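Local coordinates for protein xylulose kinase (Escherichia coli, PDB 2ITM) that phosphorylates D-xylulose with ATP to give D-xylulose 5-phosphate, and less efficiently 1-deoxy-D-xylulose, as a homodimeric sugar kinase of the FGGY family, at residues Q43-E46 with Q47-Q50; G126-A129 with P130-W134; G376-V379 with V380-C383; W402-M405 with L406-I409; P424-G427 with A428-A432. All coordinates share one frame; numbering follows the deposited sequence.

Contact 1 of 5, residues Q43-E46 with Q47-Q50; sequences QDPE and QWWQ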
loop_
_atom_site.group_PDB
_atom_site.type_symbol
_atom_site.label_atom_id
_atom_site.label_comp_id
_atom_site.label_asym_id
_atom_site.label_seq_id
_atom_site.Cartn_x
_atom_site.Cartn_y
_atom_site.Cartn_z
ATOM N N GLN A 43 -32.904 -12.461 -1.561
ATOM C CA GLN A 43 -33.825 -12.000 -2.580
ATOM C C GLN A 43 -35.212 -12.582 -2.381
ATOM O O GLN A 43 -35.378 -13.652 -1.819
ATOM C CB GLN A 43 -33.300 -12.326 -3.976
ATOM C CG GLN A 43 -32.200 -11.413 -4.449
ATOM C CD GLN A 43 -31.503 -11.910 -5.693
ATOM O OE1 GLN A 43 -30.908 -11.137 -6.416
ATOM N NE2 GLN A 43 -31.561 -13.201 -5.928
ATOM N N ASP A 44 -36.207 -11.851 -2.848
ATOM C CA ASP A 44 -37.595 -12.317 -2.826
ATOM C C ASP A 44 -37.897 -13.129 -4.084
ATOM O O ASP A 44 -37.822 -12.631 -5.194
ATOM C CB ASP A 44 -38.531 -11.118 -2.680
ATOM C CG ASP A 44 -39.964 -11.428 -3.050
ATOM O OD1 ASP A 44 -40.720 -10.470 -3.276
ATOM O OD2 ASP A 44 -40.433 -12.571 -3.130
ATOM N N PRO A 45 -38.232 -14.393 -3.891
ATOM C CA PRO A 45 -38.337 -15.315 -5.015
ATOM C C PRO A 45 -39.384 -14.829 -5.997
ATOM O O PRO A 45 -39.320 -15.137 -7.174
ATOM C CB PRO A 45 -38.755 -16.631 -4.351
ATOM C CG PRO A 45 -38.280 -16.538 -2.986
ATOM C CD PRO A 45 -38.374 -15.087 -2.605
ATOM N N GLU A 46 -40.324 -14.033 -5.518
ATOM C CA GLU A 46 -41.275 -13.400 -6.404
ATOM C C GLU A 46 -40.630 -12.445 -7.407
ATOM O O GLU A 46 -41.060 -12.360 -8.540
ATOM C CB GLU A 46 -42.393 -12.716 -5.624
ATOM C CG GLU A 46 -43.483 -12.119 -6.488
ATOM C CD GLU A 46 -44.310 -13.160 -7.205
ATOM O OE1 GLU A 46 -44.541 -14.237 -6.638
ATOM O OE2 GLU A 46 -44.733 -12.893 -8.335
ATOM N N GLN A 47 -39.593 -11.743 -6.985
ATOM C CA GLN A 47 -38.827 -10.915 -7.888
ATOM C C GLN A 47 -38.140 -11.704 -8.999
ATOM O O GLN A 47 -37.969 -11.189 -10.090
ATOM C CB GLN A 47 -37.819 -10.049 -7.135
ATOM C CG GLN A 47 -37.196 -8.933 -7.988
ATOM C CD GLN A 47 -35.872 -8.363 -7.419
ATOM O OE1 GLN A 47 -35.290 -8.940 -6.502
ATOM N NE2 GLN A 47 -35.416 -7.243 -7.972
ATOM N N TRP A 48 -37.751 -12.945 -8.721
ATOM C CA TRP A 48 -37.229 -13.830 -9.759
ATOM C C TRP A 48 -38.271 -14.048 -10.841
ATOM O O TRP A 48 -37.977 -14.003 -12.019
ATOM C CB TRP A 48 -36.804 -15.179 -9.190
ATOM C CG TRP A 48 -35.712 -15.126 -8.184
ATOM C CD1 TRP A 48 -34.779 -14.159 -8.037
ATOM C CD2 TRP A 48 -35.436 -16.115 -7.174
ATOM N NE1 TRP A 48 -33.917 -14.459 -6.999
ATOM C CE2 TRP A 48 -34.313 -15.673 -6.454
ATOM C CE3 TRP A 48 -36.024 -17.326 -6.810
ATOM C CZ2 TRP A 48 -33.776 -16.375 -5.389
ATOM C CZ3 TRP A 48 -35.504 -18.024 -5.765
ATOM C CH2 TRP A 48 -34.398 -17.559 -5.064
ATOM N N TRP A 49 -39.503 -14.284 -10.423
ATOM C CA TRP A 49 -40.526 -14.612 -11.379
ATOM C C TRP A 49 -40.884 -13.394 -12.202
ATOM O O TRP A 49 -40.897 -13.457 -13.417
ATOM C CB TRP A 49 -41.767 -15.179 -10.715
ATOM C CG TRP A 49 -42.917 -15.216 -11.652
ATOM C CD1 TRP A 49 -43.970 -14.368 -11.683
ATOM C CD2 TRP A 49 -43.117 -16.131 -12.724
ATOM N NE1 TRP A 49 -44.825 -14.706 -12.694
ATOM C CE2 TRP A 49 -44.318 -15.788 -13.352
ATOM C CE3 TRP A 49 -42.396 -17.213 -13.223
ATOM C CZ2 TRP A 49 -44.810 -16.480 -14.436
ATOM C CZ3 TRP A 49 -42.886 -17.889 -14.267
ATOM C CH2 TRP A 49 -44.083 -17.531 -14.863
ATOM N N GLN A 50 -41.176 -12.291 -11.531
ATOM C CA GLN A 50 -41.558 -11.081 -12.229
ATOM C C GLN A 50 -40.489 -10.669 -13.229
ATOM O O GLN A 50 -40.798 -10.244 -14.328
ATOM C CB GLN A 50 -41.873 -9.943 -11.254
ATOM C CG GLN A 50 -43.041 -10.221 -10.309
ATOM C CD GLN A 50 -44.333 -10.535 -11.030
ATOM O OE1 GLN A 50 -45.189 -11.229 -10.501
ATOM N NE2 GLN A 50 -44.473 -10.027 -12.237
#
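Glu46 O takes two backbone N-H groups of the following turn: Gln50 N at 3.0 Å, with an almost straight N-H...O angle of 178°, and Trp49 N through a weak bond. Pro45 O is likewise shared by weak bonds from Trp48 N and Trp49 N. This is the first turn of helix 45-62, and Asp44 is its N-cap: OD2 accepts from Glu46 N at 2.8 Å, the donor standing above the carboxylate plane. Trp48 has its CG beside the backbone N (chi1 -62°), which lays the indole back over Pro45. Pro45 CA sits 3.9 Å from the centroid of the Trp48 six-membered ring, a CH-pi contact over the face, while Pro45 CB meets Trp48 CE3 at 3.7 Å. The amide of Gln43 comes to the edge of the same indole, near NE1, its plane steeply turned to the ring. Beyond the turn, Arg159 of helix 152-161 forms a salt bridge with Glu46 OE1 and a cation-pi contact with Trp49. Pro45 brings no N-H to the first turn; the Asp44 carboxylate caps Glu46 N, and Pro45 packs its CA over the indole face, with CB beside CE3.

Contact 2 of 5, residues G126-A129 with P130-W134; sequences GFTA and PKLLW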
loop_
_atom_site.group_PDB
_atom_site.type_symbol
_atom_site.label_atom_id
_atom_site.label_comp_id
_atom_site.label_asym_id
_atom_site.label_seq_id
_atom_site.Cartn_x
_atom_site.Cartn_y
_atom_site.Cartn_z
ATOM N N GLY A 126 -22.110 -20.401 2.207
ATOM C CA GLY A 126 -22.851 -20.179 0.987
ATOM C C GLY A 126 -23.664 -21.378 0.546
ATOM O O GLY A 126 -24.601 -21.237 -0.222
ATOM N N PHE A 127 -23.303 -22.553 1.036
ATOM C CA PHE A 127 -23.992 -23.778 0.692
ATOM C C PHE A 127 -25.311 -23.925 1.427
ATOM O O PHE A 127 -25.521 -23.329 2.464
ATOM C CB PHE A 127 -23.108 -24.988 0.950
ATOM C CG PHE A 127 -21.848 -25.012 0.136
ATOM C CD1 PHE A 127 -20.842 -25.909 0.427
ATOM C CD2 PHE A 127 -21.668 -24.149 -0.918
ATOM C CE1 PHE A 127 -19.692 -25.937 -0.305
ATOM C CE2 PHE A 127 -20.528 -24.170 -1.647
ATOM C CZ PHE A 127 -19.534 -25.060 -1.344
ATOM N N THR A 128 -26.206 -24.716 0.869
ATOM C CA THR A 128 -27.603 -24.707 1.260
ATOM C C THR A 128 -27.813 -25.294 2.664
ATOM O O THR A 128 -28.529 -24.739 3.477
ATOM C CB THR A 128 -28.441 -25.462 0.221
ATOM O OG1 THR A 128 -27.984 -25.137 -1.090
ATOM C CG2 THR A 128 -29.859 -24.965 0.231
ATOM N N ALA A 129 -27.161 -26.419 2.930
ATOM C CA ALA A 129 -27.393 -27.186 4.138
ATOM C C ALA A 129 -27.233 -26.420 5.455
ATOM O O ALA A 129 -28.111 -26.437 6.264
ATOM C CB ALA A 129 -26.571 -28.426 4.132
ATOM N N PRO A 130 -26.107 -25.748 5.651
ATOM C CA PRO A 130 -25.918 -24.958 6.847
ATOM C C PRO A 130 -26.934 -23.833 6.995
ATOM O O PRO A 130 -27.268 -23.464 8.109
ATOM C CB PRO A 130 -24.515 -24.388 6.709
ATOM C CG PRO A 130 -24.212 -24.477 5.305
ATOM C CD PRO A 130 -24.951 -25.623 4.752
ATOM N N LYS A 131 -27.410 -23.295 5.899
ATOM C CA LYS A 131 -28.433 -22.275 5.894
ATOM C C LYS A 131 -29.669 -22.762 6.620
ATOM O O LYS A 131 -30.306 -22.027 7.350
ATOM C CB LYS A 131 -28.803 -21.848 4.494
ATOM C CG LYS A 131 -27.799 -20.933 3.834
ATOM C CD LYS A 131 -28.144 -20.673 2.385
ATOM C CE LYS A 131 -26.936 -20.214 1.617
ATOM N NZ LYS A 131 -27.191 -20.139 0.165
ATOM N N LEU A 132 -29.996 -24.025 6.417
ATOM C CA LEU A 132 -31.170 -24.600 7.035
ATOM C C LEU A 132 -31.050 -24.908 8.514
ATOM O O LEU A 132 -32.013 -24.762 9.250
ATOM C CB LEU A 132 -31.688 -25.785 6.246
ATOM C CG LEU A 132 -32.704 -25.195 5.261
ATOM C CD1 LEU A 132 -32.192 -25.220 3.870
ATOM C CD2 LEU A 132 -34.093 -25.728 5.402
ATOM N N LEU A 133 -29.867 -25.332 8.936
ATOM C CA LEU A 133 -29.541 -25.383 10.349
ATOM C C LEU A 133 -29.694 -24.032 11.029
ATOM O O LEU A 133 -30.237 -23.948 12.110
ATOM C CB LEU A 133 -28.138 -25.932 10.562
ATOM C CG LEU A 133 -28.019 -27.320 11.185
ATOM C CD1 LEU A 133 -28.285 -28.380 10.156
ATOM C CD2 LEU A 133 -26.665 -27.518 11.803
ATOM N N TRP A 134 -29.217 -22.976 10.386
ATOM C CA TRP A 134 -29.372 -21.630 10.916
ATOM C C TRP A 134 -30.831 -21.248 11.116
ATOM O O TRP A 134 -31.209 -20.768 12.172
ATOM C CB TRP A 134 -28.679 -20.598 10.028
ATOM C CG TRP A 134 -28.671 -19.210 10.576
ATOM C CD1 TRP A 134 -27.665 -18.619 11.250
ATOM C CD2 TRP A 134 -29.717 -18.241 10.496
ATOM N NE1 TRP A 134 -28.006 -17.336 11.601
ATOM C CE2 TRP A 134 -29.267 -17.082 11.143
ATOM C CE3 TRP A 134 -30.991 -18.232 9.938
ATOM C CZ2 TRP A 134 -30.040 -15.937 11.244
ATOM C CZ3 TRP A 134 -31.749 -17.098 10.036
ATOM C CH2 TRP A 134 -31.277 -15.967 10.687
#
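Lys131 reaches back along the start of helix 128-138, in the N-terminal domain of the FGGY kinase fold, and passes one carbonyl oxygen after another. Its CB lies 3.1 Å from Thr128 O. With CG beside the backbone N (chi1 -77°) and the rest of the chain extended, the side chain runs back past the residues ahead of the helix: CG and CD pass Phe127 O, the former at 3.6 Å, and CE comes to 3.1 Å from Gly126 O. The tip, NZ, donates to Gly126 O at 2.8 Å from 46° above the carbonyl plane. His78 O and Ile94 O also accept from NZ, so the ammonium group is held among main-chain oxygens, and Thr128 OG1 bonds to His78 O as well. His78 binds the substrate, and the Phe127 side chain is about 5 Å from the bound D-xylulose. A methionine in place of Lys131 would probably leave Gly126 O and Ile94 O without the ammonium donor and His78 O with one bond fewer, loosening the tie between Gly126 and the chain at His78 and Ile94. The same Phe127 O is also met by the Pro130 ring, at 3.3 Å from its CD.

Contact 3 of 5, residues G376-V379 with V380-C383; sequences GMDV and VHAC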
loop_
_atom_site.group_PDB
_atom_site.type_symbol
_atom_site.label_atom_id
_atom_site.label_comp_id
_atom_site.label_asym_id
_atom_site.label_seq_id
_atom_site.Cartn_x
_atom_site.Cartn_y
_atom_site.Cartn_z
ATOM N N GLY A 376 -3.397 -21.332 -8.919
ATOM C CA GLY A 376 -4.792 -21.710 -8.822
ATOM C C GLY A 376 -5.112 -22.942 -9.641
ATOM O O GLY A 376 -5.727 -23.895 -9.162
ATOM N N MET A 377 -4.683 -22.933 -10.888
ATOM C CA MET A 377 -4.844 -24.104 -11.733
ATOM C C MET A 377 -4.067 -25.327 -11.231
ATOM O O MET A 377 -4.615 -26.423 -11.231
ATOM C CB MET A 377 -4.500 -23.772 -13.185
ATOM C CG MET A 377 -5.458 -22.774 -13.817
ATOM S SD MET A 377 -5.350 -22.656 -15.595
ATOM C CE MET A 377 -3.821 -21.793 -15.775
ATOM N N ASP A 378 -2.831 -25.133 -10.803
ATOM C CA ASP A 378 -2.020 -26.211 -10.257
ATOM C C ASP A 378 -2.727 -26.967 -9.129
ATOM O O ASP A 378 -2.711 -28.171 -9.081
ATOM C CB ASP A 378 -0.690 -25.660 -9.750
ATOM C CG ASP A 378 0.277 -25.313 -10.869
ATOM O OD1 ASP A 378 0.037 -25.707 -12.012
ATOM O OD2 ASP A 378 1.301 -24.645 -10.682
ATOM N N VAL A 379 -3.341 -26.227 -8.218
ATOM C CA VAL A 379 -4.075 -26.810 -7.110
ATOM C C VAL A 379 -5.203 -27.761 -7.591
ATOM O O VAL A 379 -5.312 -28.884 -7.135
ATOM C CB VAL A 379 -4.655 -25.715 -6.194
ATOM C CG1 VAL A 379 -5.542 -26.313 -5.131
ATOM C CG2 VAL A 379 -3.564 -24.897 -5.586
ATOM N N VAL A 380 -6.013 -27.292 -8.528
ATOM C CA VAL A 380 -7.030 -28.112 -9.158
ATOM C C VAL A 380 -6.442 -29.348 -9.831
ATOM O O VAL A 380 -6.964 -30.439 -9.701
ATOM C CB VAL A 380 -7.869 -27.282 -10.127
ATOM C CG1 VAL A 380 -8.642 -28.146 -11.076
ATOM C CG2 VAL A 380 -8.803 -26.380 -9.353
ATOM N N HIS A 381 -5.340 -29.163 -10.540
ATOM C CA HIS A 381 -4.705 -30.252 -11.248
ATOM C C HIS A 381 -4.210 -31.312 -10.274
ATOM O O HIS A 381 -4.333 -32.492 -10.526
ATOM C CB HIS A 381 -3.604 -29.731 -12.156
ATOM C CG HIS A 381 -4.103 -28.833 -13.245
ATOM N ND1 HIS A 381 -3.277 -28.009 -13.971
ATOM C CD2 HIS A 381 -5.350 -28.628 -13.724
ATOM C CE1 HIS A 381 -3.992 -27.341 -14.856
ATOM N NE2 HIS A 381 -5.253 -27.698 -14.726
ATOM N N ALA A 382 -3.693 -30.868 -9.142
ATOM C CA ALA A 382 -3.169 -31.759 -8.130
ATOM C C ALA A 382 -4.242 -32.701 -7.593
ATOM O O ALA A 382 -3.939 -33.693 -6.942
ATOM C CB ALA A 382 -2.556 -30.957 -7.014
ATOM N N CYS A 383 -5.497 -32.364 -7.867
ATOM C CA CYS A 383 -6.624 -33.132 -7.376
ATOM C C CYS A 383 -6.807 -34.359 -8.255
ATOM O O CYS A 383 -7.432 -35.324 -7.858
ATOM C CB CYS A 383 -7.900 -32.282 -7.346
ATOM S SG CYS A 383 -7.944 -30.979 -6.105
HETATM O O HOH W 1 -0.371 -27.855 -13.309
#
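Residues 376-379 and 380-383 follow each other along the last turns of helix 358-381, with the CA atoms of Asp378 and His381 5.0 Å apart. His381 N donates to Met377 O and Ala382 N to Asp378 O, each at 2.9 Å, whereas the bond from Val380 N to Gly376 O is stretched and weak. Cys383 N then turns back to Val380 O, three residues away instead of four. The imidazole of His381, its CG beside the backbone N (chi1 -63°), folds back along the helix, so that Met377 O lies 3.2 Å above the ring plane, offset toward the rim. Met377 CB comes to 4.0 Å from His381 CE1. The helix belongs to the C-terminal domain, of the actin-like ATPase superfamily, and lies against the sheet: Met377 and Val380 rest on Tyr259 of strand 257-262, and Val380 also touches Ser289 of strand 285-291. On the polar side a water joins the two segments. It donates to Asp378 OD1 at a short 2.5 Å and is bonded to His381 ND1 at 3.0 Å, arriving in the ring plane at the imidazole edge. Asp378 OD2 pairs with Arg469 of helix 459-479 in a salt bridge, and His381 NE2 is hydrogen-bonded to Tyr259 OH, which together with the water fixes the rotation of the imidazole.

Contact 4 of 5, residues W402-M405 with L406-I409; sequences WRQM and LADI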
loop_
_atom_site.group_PDB
_atom_site.type_symbol
_atom_site.label_atom_id
_atom_site.label_comp_id
_atom_site.label_asym_id
_atom_site.label_seq_id
_atom_site.Cartn_x
_atom_site.Cartn_y
_atom_site.Cartn_z
ATOM N N TRP A 402 -0.823 -10.981 -22.921
ATOM C CA TRP A 402 -1.022 -11.522 -21.610
ATOM C C TRP A 402 -1.324 -12.997 -21.641
ATOM O O TRP A 402 -0.844 -13.754 -20.837
ATOM C CB TRP A 402 -2.105 -10.776 -20.852
ATOM C CG TRP A 402 -2.128 -11.144 -19.406
ATOM C CD1 TRP A 402 -1.080 -11.115 -18.537
ATOM C CD2 TRP A 402 -3.239 -11.625 -18.666
ATOM N NE1 TRP A 402 -1.472 -11.542 -17.298
ATOM C CE2 TRP A 402 -2.798 -11.864 -17.348
ATOM C CE3 TRP A 402 -4.571 -11.881 -18.976
ATOM C CZ2 TRP A 402 -3.637 -12.334 -16.359
ATOM C CZ3 TRP A 402 -5.391 -12.344 -17.994
ATOM C CH2 TRP A 402 -4.926 -12.569 -16.698
ATOM N N ARG A 403 -2.109 -13.395 -22.628
ATOM C CA ARG A 403 -2.409 -14.791 -22.855
ATOM C C ARG A 403 -1.136 -15.608 -22.978
ATOM O O ARG A 403 -1.041 -16.709 -22.449
ATOM C CB ARG A 403 -3.259 -14.957 -24.112
ATOM C CG ARG A 403 -4.729 -14.558 -23.967
ATOM C CD ARG A 403 -5.637 -15.183 -24.994
ATOM N NE ARG A 403 -5.206 -14.847 -26.342
ATOM C CZ ARG A 403 -5.513 -13.729 -26.975
ATOM N NH1 ARG A 403 -6.261 -12.814 -26.397
ATOM N NH2 ARG A 403 -5.062 -13.519 -28.196
ATOM N N GLN A 404 -0.159 -15.065 -23.691
ATOM C CA GLN A 404 1.121 -15.721 -23.850
ATOM C C GLN A 404 1.930 -15.737 -22.573
ATOM O O GLN A 404 2.543 -16.731 -22.245
ATOM C CB GLN A 404 1.939 -15.041 -24.928
ATOM C CG GLN A 404 3.218 -15.759 -25.218
ATOM C CD GLN A 404 2.980 -17.110 -25.813
ATOM O OE1 GLN A 404 3.582 -18.089 -25.398
ATOM N NE2 GLN A 404 2.100 -17.169 -26.794
ATOM N N MET A 405 1.945 -14.610 -21.881
ATOM C CA MET A 405 2.550 -14.529 -20.581
ATOM C C MET A 405 1.969 -15.580 -19.681
ATOM O O MET A 405 2.695 -16.237 -18.943
ATOM C CB MET A 405 2.375 -13.150 -19.967
ATOM C CG MET A 405 2.887 -13.066 -18.540
ATOM S SD MET A 405 2.636 -11.503 -17.725
ATOM C CE MET A 405 3.798 -10.526 -18.603
ATOM N N LEU A 406 0.651 -15.747 -19.731
ATOM C CA LEU A 406 -0.032 -16.762 -18.939
ATOM C C LEU A 406 0.412 -18.165 -19.297
ATOM O O LEU A 406 0.512 -19.024 -18.443
ATOM C CB LEU A 406 -1.534 -16.666 -19.129
ATOM C CG LEU A 406 -2.377 -16.077 -18.011
ATOM C CD1 LEU A 406 -1.754 -14.824 -17.498
ATOM C CD2 LEU A 406 -3.778 -15.820 -18.481
ATOM N N ALA A 407 0.664 -18.380 -20.573
ATOM C CA ALA A 407 1.155 -19.653 -21.031
ATOM C C ALA A 407 2.602 -19.904 -20.622
ATOM O O ALA A 407 2.965 -21.004 -20.246
ATOM C CB ALA A 407 0.996 -19.746 -22.517
ATOM N N ASP A 408 3.413 -18.860 -20.688
ATOM C CA ASP A 408 4.818 -18.942 -20.342
ATOM C C ASP A 408 4.995 -19.250 -18.876
ATOM O O ASP A 408 5.766 -20.113 -18.494
ATOM C CB ASP A 408 5.505 -17.625 -20.683
ATOM C CG ASP A 408 5.567 -17.352 -22.182
ATOM O OD1 ASP A 408 5.425 -18.291 -22.980
ATOM O OD2 ASP A 408 5.776 -16.217 -22.629
ATOM N N ILE A 409 4.248 -18.522 -18.057
ATOM C CA ILE A 409 4.209 -18.700 -16.617
ATOM C C ILE A 409 3.718 -20.074 -16.214
ATOM O O ILE A 409 4.314 -20.719 -15.379
ATOM C CB ILE A 409 3.327 -17.616 -15.978
ATOM C CG1 ILE A 409 4.063 -16.291 -15.938
ATOM C CG2 ILE A 409 2.914 -18.012 -14.595
ATOM C CD1 ILE A 409 3.281 -15.199 -15.356
#
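Leu406 and Met405 are the residues most deeply engaged in this turn of helix 400-410, with Trp402 spread over the first of them. Leu406 brings both methyls under one indole face: CD2 lies 3.9 Å from Trp402 CH2, and CD1 sits against the five-membered ring, although its modelled closeness is doubtful. Trp402 has its CG opposite the backbone N (chi1 -168°), which sets the ring over Leu406. The backbones of the same pair are joined, Leu406 N donating to Trp402 O at 2.7 Å. Met405 lies side by side with Ile409, its CG 3.9 Å from Ile409 CD1, and Ile409 N donates to Met405 O at 2.9 Å. This helix is the crossover of the beta-alpha-beta unit between strands 390-393 and 414-417; Leu406 packs on Leu414 of the latter strand, while Met405 and Ile409 meet Tyr465 of helix 459-479. Replacing Trp402 with an alanine would probably uncover the methyls of Leu406 and leave Leu366 O without the indole NE1 donor. Asp408 is salt-bridged to Arg461 and also accepts from Asp458 N. The turn thus combines apolar packing by Trp402, Leu406, Met405 and Ile409 with buried polar groups, the indole N-H and the Asp408 carboxylate, that are paired elsewhere in the domain.

Contact 5 of 5, residues P424-G427 with A428-A432; sequences PALG and AARLA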
loop_
_atom_site.group_PDB
_atom_site.type_symbol
_atom_site.label_atom_id
_atom_site.label_comp_id
_atom_site.label_asym_id
_atom_site.label_seq_id
_atom_site.Cartn_x
_atom_site.Cartn_y
_atom_site.Cartn_z
ATOM N N PRO A 424 -24.386 -18.791 -18.989
ATOM C CA PRO A 424 -25.139 -19.989 -18.659
ATOM C C PRO A 424 -26.419 -20.195 -19.446
ATOM O O PRO A 424 -26.816 -21.321 -19.630
ATOM C CB PRO A 424 -25.440 -19.789 -17.182
ATOM C CG PRO A 424 -24.307 -19.019 -16.689
ATOM C CD PRO A 424 -23.964 -18.082 -17.774
ATOM N N ALA A 425 -27.046 -19.118 -19.901
ATOM C CA ALA A 425 -28.225 -19.217 -20.746
ATOM C C ALA A 425 -27.985 -20.062 -21.997
ATOM O O ALA A 425 -28.844 -20.830 -22.398
ATOM C CB ALA A 425 -28.743 -17.849 -21.113
ATOM N N LEU A 426 -26.810 -19.905 -22.593
ATOM C CA LEU A 426 -26.379 -20.737 -23.700
ATOM C C LEU A 426 -26.411 -22.230 -23.380
ATOM O O LEU A 426 -27.027 -22.996 -24.084
ATOM C CB LEU A 426 -25.002 -20.319 -24.190
ATOM C CG LEU A 426 -24.499 -21.044 -25.427
ATOM C CD1 LEU A 426 -25.515 -20.930 -26.491
ATOM C CD2 LEU A 426 -23.165 -20.521 -25.880
ATOM N N GLY A 427 -25.753 -22.623 -22.299
ATOM C CA GLY A 427 -25.773 -23.998 -21.860
ATOM C C GLY A 427 -27.162 -24.513 -21.550
ATOM O O GLY A 427 -27.528 -25.623 -21.906
ATOM N N ALA A 428 -27.965 -23.703 -20.876
ATOM C CA ALA A 428 -29.368 -23.996 -20.668
ATOM C C ALA A 428 -30.099 -24.362 -21.962
ATOM O O ALA A 428 -30.790 -25.358 -22.031
ATOM C CB ALA A 428 -30.052 -22.847 -19.967
ATOM N N ALA A 429 -29.936 -23.541 -22.985
ATOM C CA ALA A 429 -30.561 -23.813 -24.262
ATOM C C ALA A 429 -29.989 -25.073 -24.886
ATOM O O ALA A 429 -30.714 -25.869 -25.443
ATOM C CB ALA A 429 -30.408 -22.644 -25.181
ATOM N N ARG A 430 -28.680 -25.244 -24.767
ATOM C CA ARG A 430 -28.003 -26.417 -25.302
ATOM C C ARG A 430 -28.635 -27.673 -24.718
ATOM O O ARG A 430 -28.848 -28.653 -25.407
ATOM C CB ARG A 430 -26.512 -26.377 -24.972
ATOM C CG ARG A 430 -25.589 -25.727 -26.013
ATOM C CD ARG A 430 -26.178 -25.727 -27.396
ATOM N NE ARG A 430 -25.656 -24.638 -28.233
ATOM C CZ ARG A 430 -24.380 -24.391 -28.419
ATOM N NH1 ARG A 430 -23.480 -25.136 -27.813
ATOM N NH2 ARG A 430 -24.004 -23.397 -29.200
ATOM N N LEU A 431 -28.949 -27.614 -23.438
ATOM C CA LEU A 431 -29.563 -28.730 -22.772
ATOM C C LEU A 431 -30.941 -29.039 -23.332
ATOM O O LEU A 431 -31.285 -30.181 -23.520
ATOM C CB LEU A 431 -29.574 -28.521 -21.266
ATOM C CG LEU A 431 -28.223 -28.676 -20.572
ATOM C CD1 LEU A 431 -28.258 -28.091 -19.202
ATOM C CD2 LEU A 431 -27.817 -30.135 -20.508
ATOM N N ALA A 432 -31.714 -28.007 -23.611
ATOM C CA ALA A 432 -33.018 -28.170 -24.223
ATOM C C ALA A 432 -32.935 -28.780 -25.625
ATOM O O ALA A 432 -33.717 -29.642 -25.974
ATOM C CB ALA A 432 -33.746 -26.863 -24.252
#
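Residues 424-427 and 428-432 form regular alpha-helix, with four successive i to i+4 bonds: Ala428 N to Pro424 O at 2.9 Å and 175°, then Ala429 N to Ala425 O, Arg430 N to Leu426 O and Leu431 N to Gly427 O. Leu426 and Arg430, one turn apart, lie side by side and point the same way. Leu426 CG stands anti to the backbone N (chi1 -175°), carrying CD1 over one face of the Arg430 guanidinium, 4.0 Å from NH2 and 4.1 Å from NE. The arginine chain is bent, with chi2 at -23°, nearly eclipsed. Elsewhere side chains lie against carbonyl oxygens of the preceding turn: Ala428 CB 3.4 Å from Ala425 O, Leu431 CG 3.4 Å from Gly427 O. Helix 424-436 lies in the C-terminal domain yet faces strands of the N-terminal one: Ala425 touches Ile15, Arg430 packs on Leu17, and Pro424 touches Asp6, inferred to be important for activity. The Pro424 side chain is also about 4 Å from that of Asp233, the inferred proton acceptor. Alanines and glycine leave little bulk along much of this stretch, while the methyl of Leu426 probably helps keep water from one face of the guanidinium, an apolar contact that uses none of its N-H groups.

Overall arrangement
Contacts 1 to 5 follow one another along the chain, each on its own helix. Contacts 1 and 2 belong to the N-terminal domain, their centres 20 Å apart; just ahead of their helices, the side chains of Gln43 and Phe127 come within about 10 and 5 Å of the bound D-xylulose. Contacts 3, 4 and 5 fall in the C-terminal domain: helices 358-381 and 400-410 put contacts 3 and 4 17 Å apart between centres, and helix 459-479 touches both. Contact 5, about 31 Å from contact 4 between centres, lies nearer the domain junction, its helix against strands 2-7 and 11-17. Contacts 1 and 4, with centres about 42 Å apart, are on opposite sides of the chain's centre. The set spans both actin-like domains, which flank the catalytic cleft in this family.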